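Local coordinates for protein C-type lectin domain family 4 member F (Mus musculus, PDB 6JJJ) that recognises galactose, fucose and glycolipids as a Kupffer cell receptor through its extracellular C-type lectin domain and could take part in endocytosis, at residues 34-39 with 68-73; 78-83 with 143-148; 59-64 with 147-152. One frame throughout, in Å; residues are numbered along the deposited sequence.

Contact 1 of 3, residues 34-39 with 68-73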
loop_
_atom_site.group_PDB
_atom_site.type_symbol
_atom_site.label_atom_id
_atom_site.label_comp_id
_atom_site.label_asym_id
_atom_site.label_seq_id
_atom_site.Cartn_x
_atom_site.Cartn_y
_atom_site.Cartn_z
ATOM N N ASN A 34 -9.847 -8.123 -8.104
ATOM C CA ASN A 34 -8.562 -8.422 -8.714
ATOM C C ASN A 34 -7.580 -7.279 -8.495
ATOM O O ASN A 34 -7.962 -6.146 -8.186
ATOM C CB ASN A 34 -8.719 -8.714 -10.211
ATOM C CG ASN A 34 -9.656 -9.883 -10.486
ATOM O OD1 ASN A 34 -9.281 -11.046 -10.306
ATOM N ND2 ASN A 34 -10.877 -9.582 -10.917
ATOM N N PHE A 35 -6.300 -7.599 -8.662
ATOM C CA PHE A 35 -5.231 -6.611 -8.652
ATOM C C PHE A 35 -4.736 -6.377 -10.075
ATOM O O PHE A 35 -4.585 -7.322 -10.856
ATOM C CB PHE A 35 -4.072 -7.060 -7.762
ATOM C CG PHE A 35 -4.316 -6.847 -6.296
ATOM C CD1 PHE A 35 -4.085 -5.611 -5.711
ATOM C CD2 PHE A 35 -4.776 -7.886 -5.499
ATOM C CE1 PHE A 35 -4.311 -5.416 -4.360
ATOM C CE2 PHE A 35 -5.005 -7.696 -4.148
ATOM C CZ PHE A 35 -4.773 -6.462 -3.578
ATOM N N TYR A 36 -4.510 -5.111 -10.412
ATOM C CA TYR A 36 -4.074 -4.715 -11.742
ATOM C C TYR A 36 -2.731 -4.009 -11.653
ATOM O O TYR A 36 -2.480 -3.245 -10.715
ATOM C CB TYR A 36 -5.097 -3.793 -12.406
ATOM C CG TYR A 36 -6.452 -4.421 -12.609
ATOM C CD1 TYR A 36 -7.353 -4.540 -11.560
ATOM C CD2 TYR A 36 -6.834 -4.889 -13.857
ATOM C CE1 TYR A 36 -8.596 -5.112 -11.752
ATOM C CE2 TYR A 36 -8.071 -5.459 -14.057
ATOM C CZ TYR A 36 -8.948 -5.569 -13.006
ATOM O OH TYR A 36 -10.181 -6.140 -13.218
ATOM N N TYR A 37 -1.864 -4.278 -12.628
ATOM C CA TYR A 37 -0.554 -3.644 -12.721
ATOM C C TYR A 37 -0.432 -2.938 -14.064
ATOM O O TYR A 37 -0.510 -3.582 -15.115
ATOM C CB TYR A 37 0.566 -4.674 -12.554
ATOM C CG TYR A 37 1.951 -4.106 -12.753
ATOM C CD1 TYR A 37 2.654 -3.542 -11.696
ATOM C CD2 TYR A 37 2.557 -4.135 -14.001
ATOM C CE1 TYR A 37 3.924 -3.020 -11.880
ATOM C CE2 TYR A 37 3.822 -3.620 -14.192
ATOM C CZ TYR A 37 4.501 -3.062 -13.129
ATOM O OH TYR A 37 5.763 -2.548 -13.327
ATOM N N PHE A 38 -0.224 -1.626 -14.026
ATOM C CA PHE A 38 -0.022 -0.822 -15.227
ATOM C C PHE A 38 1.474 -0.596 -15.400
ATOM O O PHE A 38 2.118 0.011 -14.538
ATOM C CB PHE A 38 -0.791 0.494 -15.133
ATOM C CG PHE A 38 -2.276 0.304 -15.012
ATOM C CD1 PHE A 38 -2.847 0.017 -13.782
ATOM C CD2 PHE A 38 -3.096 0.384 -16.124
ATOM C CE1 PHE A 38 -4.211 -0.177 -13.662
ATOM C CE2 PHE A 38 -4.463 0.194 -16.009
ATOM C CZ PHE A 38 -5.021 -0.085 -14.780
ATOM N N SER A 39 2.026 -1.104 -16.499
ATOM C CA SER A 39 3.470 -1.184 -16.634
ATOM C C SER A 39 4.080 0.205 -16.811
ATOM O O SER A 39 3.429 1.158 -17.254
ATOM C CB SER A 39 3.852 -2.080 -17.815
ATOM O OG SER A 39 3.453 -1.504 -19.046
ATOM N N GLN A 68 -13.847 -2.115 -17.707
ATOM C CA GLN A 68 -13.149 -1.393 -18.766
ATOM C C GLN A 68 -12.978 0.076 -18.404
ATOM O O GLN A 68 -11.944 0.682 -18.712
ATOM C CB GLN A 68 -13.896 -1.528 -20.096
ATOM C CG GLN A 68 -13.270 -0.702 -21.216
ATOM C CD GLN A 68 -13.286 -1.399 -22.568
ATOM O OE1 GLN A 68 -13.736 -2.537 -22.694
ATOM N NE2 GLN A 68 -12.779 -0.714 -23.589
ATOM N N ALA A 69 -13.982 0.669 -17.754
ATOM C CA ALA A 69 -13.858 2.060 -17.332
ATOM C C ALA A 69 -12.644 2.235 -16.431
ATOM O O ALA A 69 -11.823 3.132 -16.648
ATOM C CB ALA A 69 -15.132 2.510 -16.616
ATOM N N PHE A 70 -12.491 1.352 -15.442
ATOM C CA PHE A 70 -11.329 1.413 -14.564
ATOM C C PHE A 70 -10.042 1.476 -15.376
ATOM O O PHE A 70 -9.187 2.339 -15.144
ATOM C CB PHE A 70 -11.318 0.202 -13.632
ATOM C CG PHE A 70 -10.049 0.057 -12.861
ATOM C CD1 PHE A 70 -9.735 0.947 -11.850
ATOM C CD2 PHE A 70 -9.162 -0.963 -13.153
ATOM C CE1 PHE A 70 -8.561 0.819 -11.138
ATOM C CE2 PHE A 70 -7.985 -1.098 -12.445
ATOM C CZ PHE A 70 -7.684 -0.208 -11.436
ATOM N N LEU A 71 -9.894 0.572 -16.344
ATOM C CA LEU A 71 -8.734 0.608 -17.226
ATOM C C LEU A 71 -8.634 1.959 -17.925
ATOM O O LEU A 71 -7.613 2.649 -17.835
ATOM C CB LEU A 71 -8.817 -0.521 -18.252
ATOM C CG LEU A 71 -8.472 -1.947 -17.820
ATOM C CD1 LEU A 71 -7.024 -2.053 -17.355
ATOM C CD2 LEU A 71 -9.425 -2.444 -16.742
ATOM N N VAL A 72 -9.699 2.352 -18.630
ATOM C CA VAL A 72 -9.648 3.535 -19.485
ATOM C C VAL A 72 -9.154 4.749 -18.708
ATOM O O VAL A 72 -8.264 5.476 -19.166
ATOM C CB VAL A 72 -11.025 3.795 -20.124
ATOM C CG1 VAL A 72 -11.065 5.172 -20.766
ATOM C CG2 VAL A 72 -11.342 2.719 -21.155
ATOM N N GLN A 73 -9.722 4.998 -17.521
ATOM C CA GLN A 73 -9.323 6.197 -16.792
ATOM C C GLN A 73 -7.921 6.077 -16.204
ATOM O O GLN A 73 -7.299 7.102 -15.900
ATOM C CB GLN A 73 -10.297 6.522 -15.657
ATOM C CG GLN A 73 -11.555 5.684 -15.594
ATOM C CD GLN A 73 -12.622 6.309 -14.716
ATOM O OE1 GLN A 73 -12.859 5.867 -13.591
ATOM N NE2 GLN A 73 -13.276 7.344 -15.230
#
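Tyr36 and Phe38 on strand 34-38 and Phe70 on helix 65-75 form an aromatic cluster in the apolar layer between sheet and helix of the C-type lectin domain. Ring geometry defines the main pair: Phe70 points its edge at the face of Tyr36, an edge-to-face contact with centroids 5.1 Å apart. The planes are inclined at 60°, and Phe70 CE2 stands over the tyrosine face toward its rim, with Tyr36 CD1 at 3.6 Å. The CB of Phe70 points toward the strand, and its CG lies anti to the backbone N (chi1 170°). The same CE2 corner also serves Phe38, but from another direction: it lies at the edge of the Phe38 ring, near its plane, 3.9 Å from Phe38 CZ. These two rings are oblique to one another, their centroids 5.9 Å apart.

The strand is one of the pair formed by the beginning and end of the lectin fold, and helix 65-75 runs in the same general direction, the axes of 34-38 and 68-73 inclined at 27°. The axes pass 11.1 Å apart; the two segments meet only through side chains, with no hydrogen bond between them. Leu71 brings its two methyls against the two strand rings, CD1 lying 3.7 Å from Phe38 CE2. Its other branch is more distant, CD2 being 4.3 Å from Tyr36 CE2.

The polar end of Tyr36 is satisfied by the same helix, since its OH is hydrogen-bonded to Glu67 OE2. Phe70 is stacked in addition on Phe31 of the adjoining strand 28-31. Arg40 of the second subunit packs on Phe70, and its NH1 is hydrogen-bonded to Gln73 OE1, so this helix also takes part in an interface of the assembly.

Contact 2 of 3, residues 78-83 with 143-148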
loop_
_atom_site.group_PDB
_atom_site.type_symbol
_atom_site.label_atom_id
_atom_site.label_comp_id
_atom_site.label_asym_id
_atom_site.label_seq_id
_atom_site.Cartn_x
_atom_site.Cartn_y
_atom_site.Cartn_z
ATOM N N GLY A 78 -3.332 6.673 -23.403
ATOM C CA GLY A 78 -2.327 5.629 -23.428
ATOM C C GLY A 78 -2.832 4.323 -24.005
ATOM O O GLY A 78 -3.906 3.850 -23.628
ATOM N N ASP A 79 -2.061 3.732 -24.915
ATOM C CA ASP A 79 -2.399 2.446 -25.513
ATOM C C ASP A 79 -1.717 1.339 -24.717
ATOM O O ASP A 79 -0.485 1.307 -24.618
ATOM C CB ASP A 79 -1.977 2.399 -26.981
ATOM C CG ASP A 79 -2.436 3.620 -27.760
ATOM O OD1 ASP A 79 -2.722 4.659 -27.125
ATOM O OD2 ASP A 79 -2.514 3.541 -29.005
ATOM N N HIS A 80 -2.516 0.431 -24.162
ATOM C CA HIS A 80 -2.026 -0.637 -23.300
ATOM C C HIS A 80 -2.459 -1.984 -23.853
ATOM O O HIS A 80 -3.650 -2.208 -24.092
ATOM C CB HIS A 80 -2.567 -0.514 -21.866
ATOM C CG HIS A 80 -1.779 0.386 -20.968
ATOM N ND1 HIS A 80 -0.404 0.384 -20.931
ATOM C CD2 HIS A 80 -2.178 1.274 -20.026
ATOM C CE1 HIS A 80 0.012 1.251 -20.024
ATOM N NE2 HIS A 80 -1.045 1.809 -19.464
ATOM N N TRP A 81 -1.500 -2.892 -24.019
ATOM C CA TRP A 81 -1.830 -4.255 -24.411
ATOM C C TRP A 81 -2.862 -4.866 -23.472
ATOM O O TRP A 81 -2.972 -4.444 -22.317
ATOM C CB TRP A 81 -0.590 -5.147 -24.400
ATOM C CG TRP A 81 0.313 -5.025 -25.566
ATOM C CD1 TRP A 81 1.663 -4.849 -25.536
ATOM C CD2 TRP A 81 -0.056 -5.088 -26.947
ATOM N NE1 TRP A 81 2.162 -4.799 -26.812
ATOM C CE2 TRP A 81 1.126 -4.938 -27.698
ATOM C CE3 TRP A 81 -1.269 -5.250 -27.622
ATOM C CZ2 TRP A 81 1.129 -4.946 -29.091
ATOM C CZ3 TRP A 81 -1.263 -5.258 -29.002
ATOM C CH2 TRP A 81 -0.073 -5.107 -29.723
ATOM N N ILE A 82 -3.614 -5.860 -23.950
ATOM C CA ILE A 82 -4.470 -6.682 -23.106
ATOM C C ILE A 82 -4.454 -8.106 -23.649
ATOM O O ILE A 82 -3.893 -8.388 -24.710
ATOM C CB ILE A 82 -5.911 -6.141 -23.020
ATOM C CG1 ILE A 82 -6.459 -5.824 -24.411
ATOM C CG2 ILE A 82 -5.957 -4.898 -22.138
ATOM C CD1 ILE A 82 -7.940 -5.510 -24.423
ATOM N N GLY A 83 -5.104 -9.005 -22.913
ATOM C CA GLY A 83 -4.982 -10.429 -23.154
ATOM C C GLY A 83 -5.892 -11.024 -24.208
ATOM O O GLY A 83 -6.274 -12.194 -24.100
ATOM N N SER A 143 5.822 -2.778 -29.637
ATOM C CA SER A 143 6.145 -2.673 -28.214
ATOM C C SER A 143 5.292 -1.591 -27.561
ATOM O O SER A 143 5.670 -0.420 -27.506
ATOM C CB SER A 143 7.631 -2.390 -28.020
ATOM O OG SER A 143 8.411 -3.549 -28.243
ATOM N N TYR A 144 4.155 -2.004 -27.017
ATOM C CA TYR A 144 3.310 -1.144 -26.210
ATOM C C TYR A 144 3.463 -1.500 -24.738
ATOM O O TYR A 144 3.969 -2.575 -24.398
ATOM C CB TYR A 144 1.831 -1.283 -26.596
ATOM C CG TYR A 144 1.473 -0.695 -27.936
ATOM C CD1 TYR A 144 1.138 0.647 -28.061
ATOM C CD2 TYR A 144 1.459 -1.483 -29.077
ATOM C CE1 TYR A 144 0.807 1.185 -29.285
ATOM C CE2 TYR A 144 1.131 -0.953 -30.303
ATOM C CZ TYR A 144 0.804 0.381 -30.403
ATOM O OH TYR A 144 0.474 0.908 -31.630
ATOM N N PRO A 145 3.035 -0.621 -23.831
ATOM C CA PRO A 145 2.881 -1.038 -22.426
ATOM C C PRO A 145 1.694 -1.980 -22.289
ATOM O O PRO A 145 1.048 -2.305 -23.291
ATOM C CB PRO A 145 2.669 0.283 -21.678
ATOM C CG PRO A 145 2.117 1.219 -22.714
ATOM C CD PRO A 145 2.708 0.801 -24.041
ATOM N N TRP A 146 1.385 -2.421 -21.074
ATOM C CA TRP A 146 0.370 -3.449 -20.891
ATOM C C TRP A 146 -0.253 -3.328 -19.507
ATOM O O TRP A 146 0.127 -2.478 -18.700
ATOM C CB TRP A 146 0.968 -4.846 -21.065
ATOM C CG TRP A 146 1.972 -5.173 -19.997
ATOM C CD1 TRP A 146 1.727 -5.781 -18.801
ATOM C CD2 TRP A 146 3.376 -4.896 -20.025
ATOM N NE1 TRP A 146 2.894 -5.908 -18.085
ATOM C CE2 TRP A 146 3.920 -5.371 -18.816
ATOM C CE3 TRP A 146 4.228 -4.294 -20.957
ATOM C CZ2 TRP A 146 5.276 -5.263 -18.515
ATOM C CZ3 TRP A 146 5.573 -4.190 -20.657
ATOM C CH2 TRP A 146 6.084 -4.670 -19.447
ATOM N N VAL A 147 -1.221 -4.200 -19.236
ATOM C CA VAL A 147 -1.857 -4.293 -17.926
ATOM C C VAL A 147 -2.050 -5.764 -17.577
ATOM O O VAL A 147 -2.622 -6.527 -18.363
ATOM C CB VAL A 147 -3.198 -3.529 -17.900
ATOM C CG1 VAL A 147 -4.091 -3.988 -19.046
ATOM C CG2 VAL A 147 -3.884 -3.698 -16.559
ATOM N N CYS A 148 -1.586 -6.157 -16.394
ATOM C CA CYS A 148 -1.782 -7.505 -15.879
ATOM C C CYS A 148 -2.965 -7.534 -14.919
ATOM O O CYS A 148 -3.300 -6.525 -14.293
ATOM C CB CYS A 148 -0.534 -8.011 -15.146
ATOM S SG CYS A 148 1.047 -7.895 -16.031
#
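Trp81 and Tyr144 meet as an edge-to-face aromatic pair, the phenol ring presenting its edge to the indole. Their planes stand 84° apart and the centroid of the Trp81 six-membered ring is 5.2 Å from that of Tyr144. Tyr144 CD2 reaches over the rim of the indole, 3.5 Å from Trp81 CZ2. On the same face Tyr144 CB makes a CH-pi contact, 3.7 Å from the centroid of the Trp81 five-membered ring, so both the root and the edge of the tyrosine side chain rest on the tryptophan. The other flank of the phenol is met by Asp79, whose CB is 3.7 Å from Tyr144 CD1.

A backbone bond lies beside the pair: Trp81 N donates to Pro145 O at 2.7 Å, nearly straight with 168° at the hydrogen. Trp81 CG lies anti to its carbonyl carbon (chi1 -79°), on the side of this bonded N, and the indole CD1 lies near Tyr144 O. The Pro145 ring crosses His80 at about a right angle, its CB at the imidazole edge by ND1 and CE1, while Trp146 O lies over one imidazole face. Farther along, Trp81 CB touches Trp146 CB at 3.7 Å, and Ile82 and Val147 lie side by side, pointing the same way.

Trp81, Ile82 and Gly83 open the WIGL signature of C-type lectins, on the strand that leads into the long-loop half of the domain. Strand 80-85 bonds there to strand 128-131, whose His130 meets Tyr144 edge-to-face; the Tyr144 side chain is about 9 Å from a bound calcium ion. Toward helix 45-54, Trp81 meets Trp45 edge-to-face, Trp146 packs on Ala48, and Cys148 is joined to Cys52 by a disulfide.

Contact 3 of 3, residues 59-64 with 147-152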
loop_
_atom_site.group_PDB
_atom_site.type_symbol
_atom_site.label_atom_id
_atom_site.label_comp_id
_atom_site.label_asym_id
_atom_site.label_seq_id
_atom_site.Cartn_x
_atom_site.Cartn_y
_atom_site.Cartn_z
ATOM N N LEU A 59 -2.518 -10.957 -18.832
ATOM C CA LEU A 59 -2.955 -9.684 -19.392
ATOM C C LEU A 59 -4.447 -9.494 -19.146
ATOM O O LEU A 59 -5.254 -10.379 -19.443
ATOM C CB LEU A 59 -2.647 -9.639 -20.883
ATOM C CG LEU A 59 -1.159 -9.566 -21.237
ATOM C CD1 LEU A 59 -0.936 -9.853 -22.715
ATOM C CD2 LEU A 59 -0.580 -8.211 -20.864
ATOM N N ALA A 60 -4.805 -8.329 -18.607
ATOM C CA ALA A 60 -6.147 -8.100 -18.089
ATOM C C ALA A 60 -7.219 -8.520 -19.088
ATOM O O ALA A 60 -7.023 -8.475 -20.306
ATOM C CB ALA A 60 -6.322 -6.621 -17.733
ATOM N N SER A 61 -8.371 -8.911 -18.546
ATOM C CA SER A 61 -9.566 -9.255 -19.306
ATOM C C SER A 61 -10.687 -8.286 -18.940
ATOM O O SER A 61 -10.499 -7.361 -18.146
ATOM C CB SER A 61 -9.991 -10.701 -19.029
ATOM O OG SER A 61 -8.882 -11.581 -19.098
ATOM N N VAL A 62 -11.871 -8.510 -19.508
ATOM C CA VAL A 62 -13.055 -7.719 -19.181
ATOM C C VAL A 62 -14.238 -8.666 -18.985
ATOM O O VAL A 62 -14.899 -9.065 -19.950
ATOM C CB VAL A 62 -13.363 -6.657 -20.246
ATOM C CG1 VAL A 62 -12.277 -5.585 -20.263
ATOM C CG2 VAL A 62 -13.499 -7.294 -21.624
ATOM N N THR A 63 -14.518 -9.022 -17.732
ATOM C CA THR A 63 -15.757 -9.725 -17.423
ATOM C C THR A 63 -16.963 -8.794 -17.432
ATOM O O THR A 63 -18.093 -9.263 -17.610
ATOM C CB THR A 63 -15.654 -10.416 -16.059
ATOM O OG1 THR A 63 -16.875 -11.115 -15.779
ATOM C CG2 THR A 63 -15.388 -9.402 -14.953
ATOM N N SER A 64 -16.744 -7.492 -17.247
ATOM C CA SER A 64 -17.812 -6.507 -17.172
ATOM C C SER A 64 -17.394 -5.267 -17.955
ATOM O O SER A 64 -16.294 -5.203 -18.515
ATOM C CB SER A 64 -18.135 -6.170 -15.711
ATOM O OG SER A 64 -16.981 -5.716 -15.021
ATOM N N VAL A 147 -1.221 -4.200 -19.236
ATOM C CA VAL A 147 -1.857 -4.293 -17.926
ATOM C C VAL A 147 -2.050 -5.764 -17.577
ATOM O O VAL A 147 -2.622 -6.527 -18.363
ATOM C CB VAL A 147 -3.198 -3.529 -17.900
ATOM C CG1 VAL A 147 -4.091 -3.988 -19.046
ATOM C CG2 VAL A 147 -3.884 -3.698 -16.559
ATOM N N CYS A 148 -1.586 -6.157 -16.394
ATOM C CA CYS A 148 -1.782 -7.505 -15.879
ATOM C C CYS A 148 -2.965 -7.534 -14.919
ATOM O O CYS A 148 -3.300 -6.525 -14.293
ATOM C CB CYS A 148 -0.534 -8.011 -15.146
ATOM S SG CYS A 148 1.047 -7.895 -16.031
ATOM N N LYS A 149 -3.591 -8.706 -14.794
ATOM C CA LYS A 149 -4.669 -8.908 -13.831
ATOM C C LYS A 149 -4.381 -10.139 -12.982
ATOM O O LYS A 149 -3.886 -11.153 -13.482
ATOM C CB LYS A 149 -6.038 -9.064 -14.518
ATOM C CG LYS A 149 -7.191 -9.272 -13.537
ATOM C CD LYS A 149 -8.536 -8.851 -14.115
ATOM C CE LYS A 149 -9.179 -9.955 -14.943
ATOM N NZ LYS A 149 -10.562 -9.589 -15.370
ATOM N N LYS A 150 -4.720 -10.048 -11.698
ATOM C CA LYS A 150 -4.434 -11.100 -10.734
ATOM C C LYS A 150 -5.641 -11.306 -9.836
ATOM O O LYS A 150 -6.311 -10.345 -9.452
ATOM C CB LYS A 150 -3.202 -10.755 -9.892
ATOM C CG LYS A 150 -2.871 -11.783 -8.826
ATOM C CD LYS A 150 -1.619 -11.393 -8.049
ATOM C CE LYS A 150 -0.346 -11.720 -8.821
ATOM N NZ LYS A 150 0.214 -13.047 -8.420
ATOM N N SER A 151 -5.909 -12.565 -9.511
ATOM C CA SER A 151 -7.056 -12.934 -8.699
ATOM C C SER A 151 -6.650 -13.097 -7.240
ATOM O O SER A 151 -5.501 -13.421 -6.927
ATOM C CB SER A 151 -7.678 -14.239 -9.203
ATOM O OG SER A 151 -7.984 -14.162 -10.584
ATOM N N THR A 152 -7.609 -12.858 -6.350
ATOM C CA THR A 152 -7.410 -13.035 -4.919
ATOM C C THR A 152 -8.756 -13.327 -4.273
ATOM O O THR A 152 -9.813 -13.000 -4.820
ATOM C CB THR A 152 -6.770 -11.801 -4.263
ATOM O OG1 THR A 152 -7.304 -10.608 -4.853
ATOM C CG2 THR A 152 -5.254 -11.826 -4.416
#
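Leu59 and Cys148 face each other as an antiparallel non-hydrogen-bonded pair, their CA atoms 4.3 Å apart and their side chains diverging. This bridge adds the short strand 58-59 to the edge of the sheet of the C-type lectin fold that holds the C-terminal strand 147-151. The next residue supplies the backbone bond, Ala60 N donating to Val147 O at 2.8 Å with 167° at the hydrogen. Val147 O is approached a second time by Leu59 CA, a CA-H...O contact of 3.3 Å. Two adjacent residues thus converge on one buried carbonyl.

Beyond the bridge residues 60-64 leave the sheet for helix 65-75, and Lys149 lies along Ala60 and Ser61. Ala60 CB packs on Val147 CG1 at 3.7 Å, while Ala60 CA is touched by Lys149 CB at the same separation. Leu59 packs on Trp45 and Cys52 of helix 45-54, while its CD2 remains near Val147 O. The lysine chain bends at chi3 (85°), placing CE 3.8 Å from Ser61 N. Its charge is met by Glu67, whose OE2 forms a salt bridge with NZ; Ser61 OG is hydrogen-bonded to Asp97, and Ser61 O lies 3.6 Å from Lys149 NZ.

In the fold
Contacts 1 and 3 are buried, contact 2 only partly so, and all three converge on the sheet of strands 34-38 and 147-151. Contacts 2 and 3 share Val147 and Cys148 of the C-terminal strand; contact 1 reaches it twice, through the neighbouring strand 34-38 and through Leu71 CD1 of the helix, which packs on Val147 CG2. Their chemistry differs: contact 1 is aromatic and aliphatic without a crossing hydrogen bond, whereas contacts 2 and 3 each have one backbone bond, accompanied by ring packing in contact 2 and by a lysine in contact 3. Glu67 ties contact 1 to contact 3, since its OE2 pairs with both Tyr36 OH and Lys149 NZ.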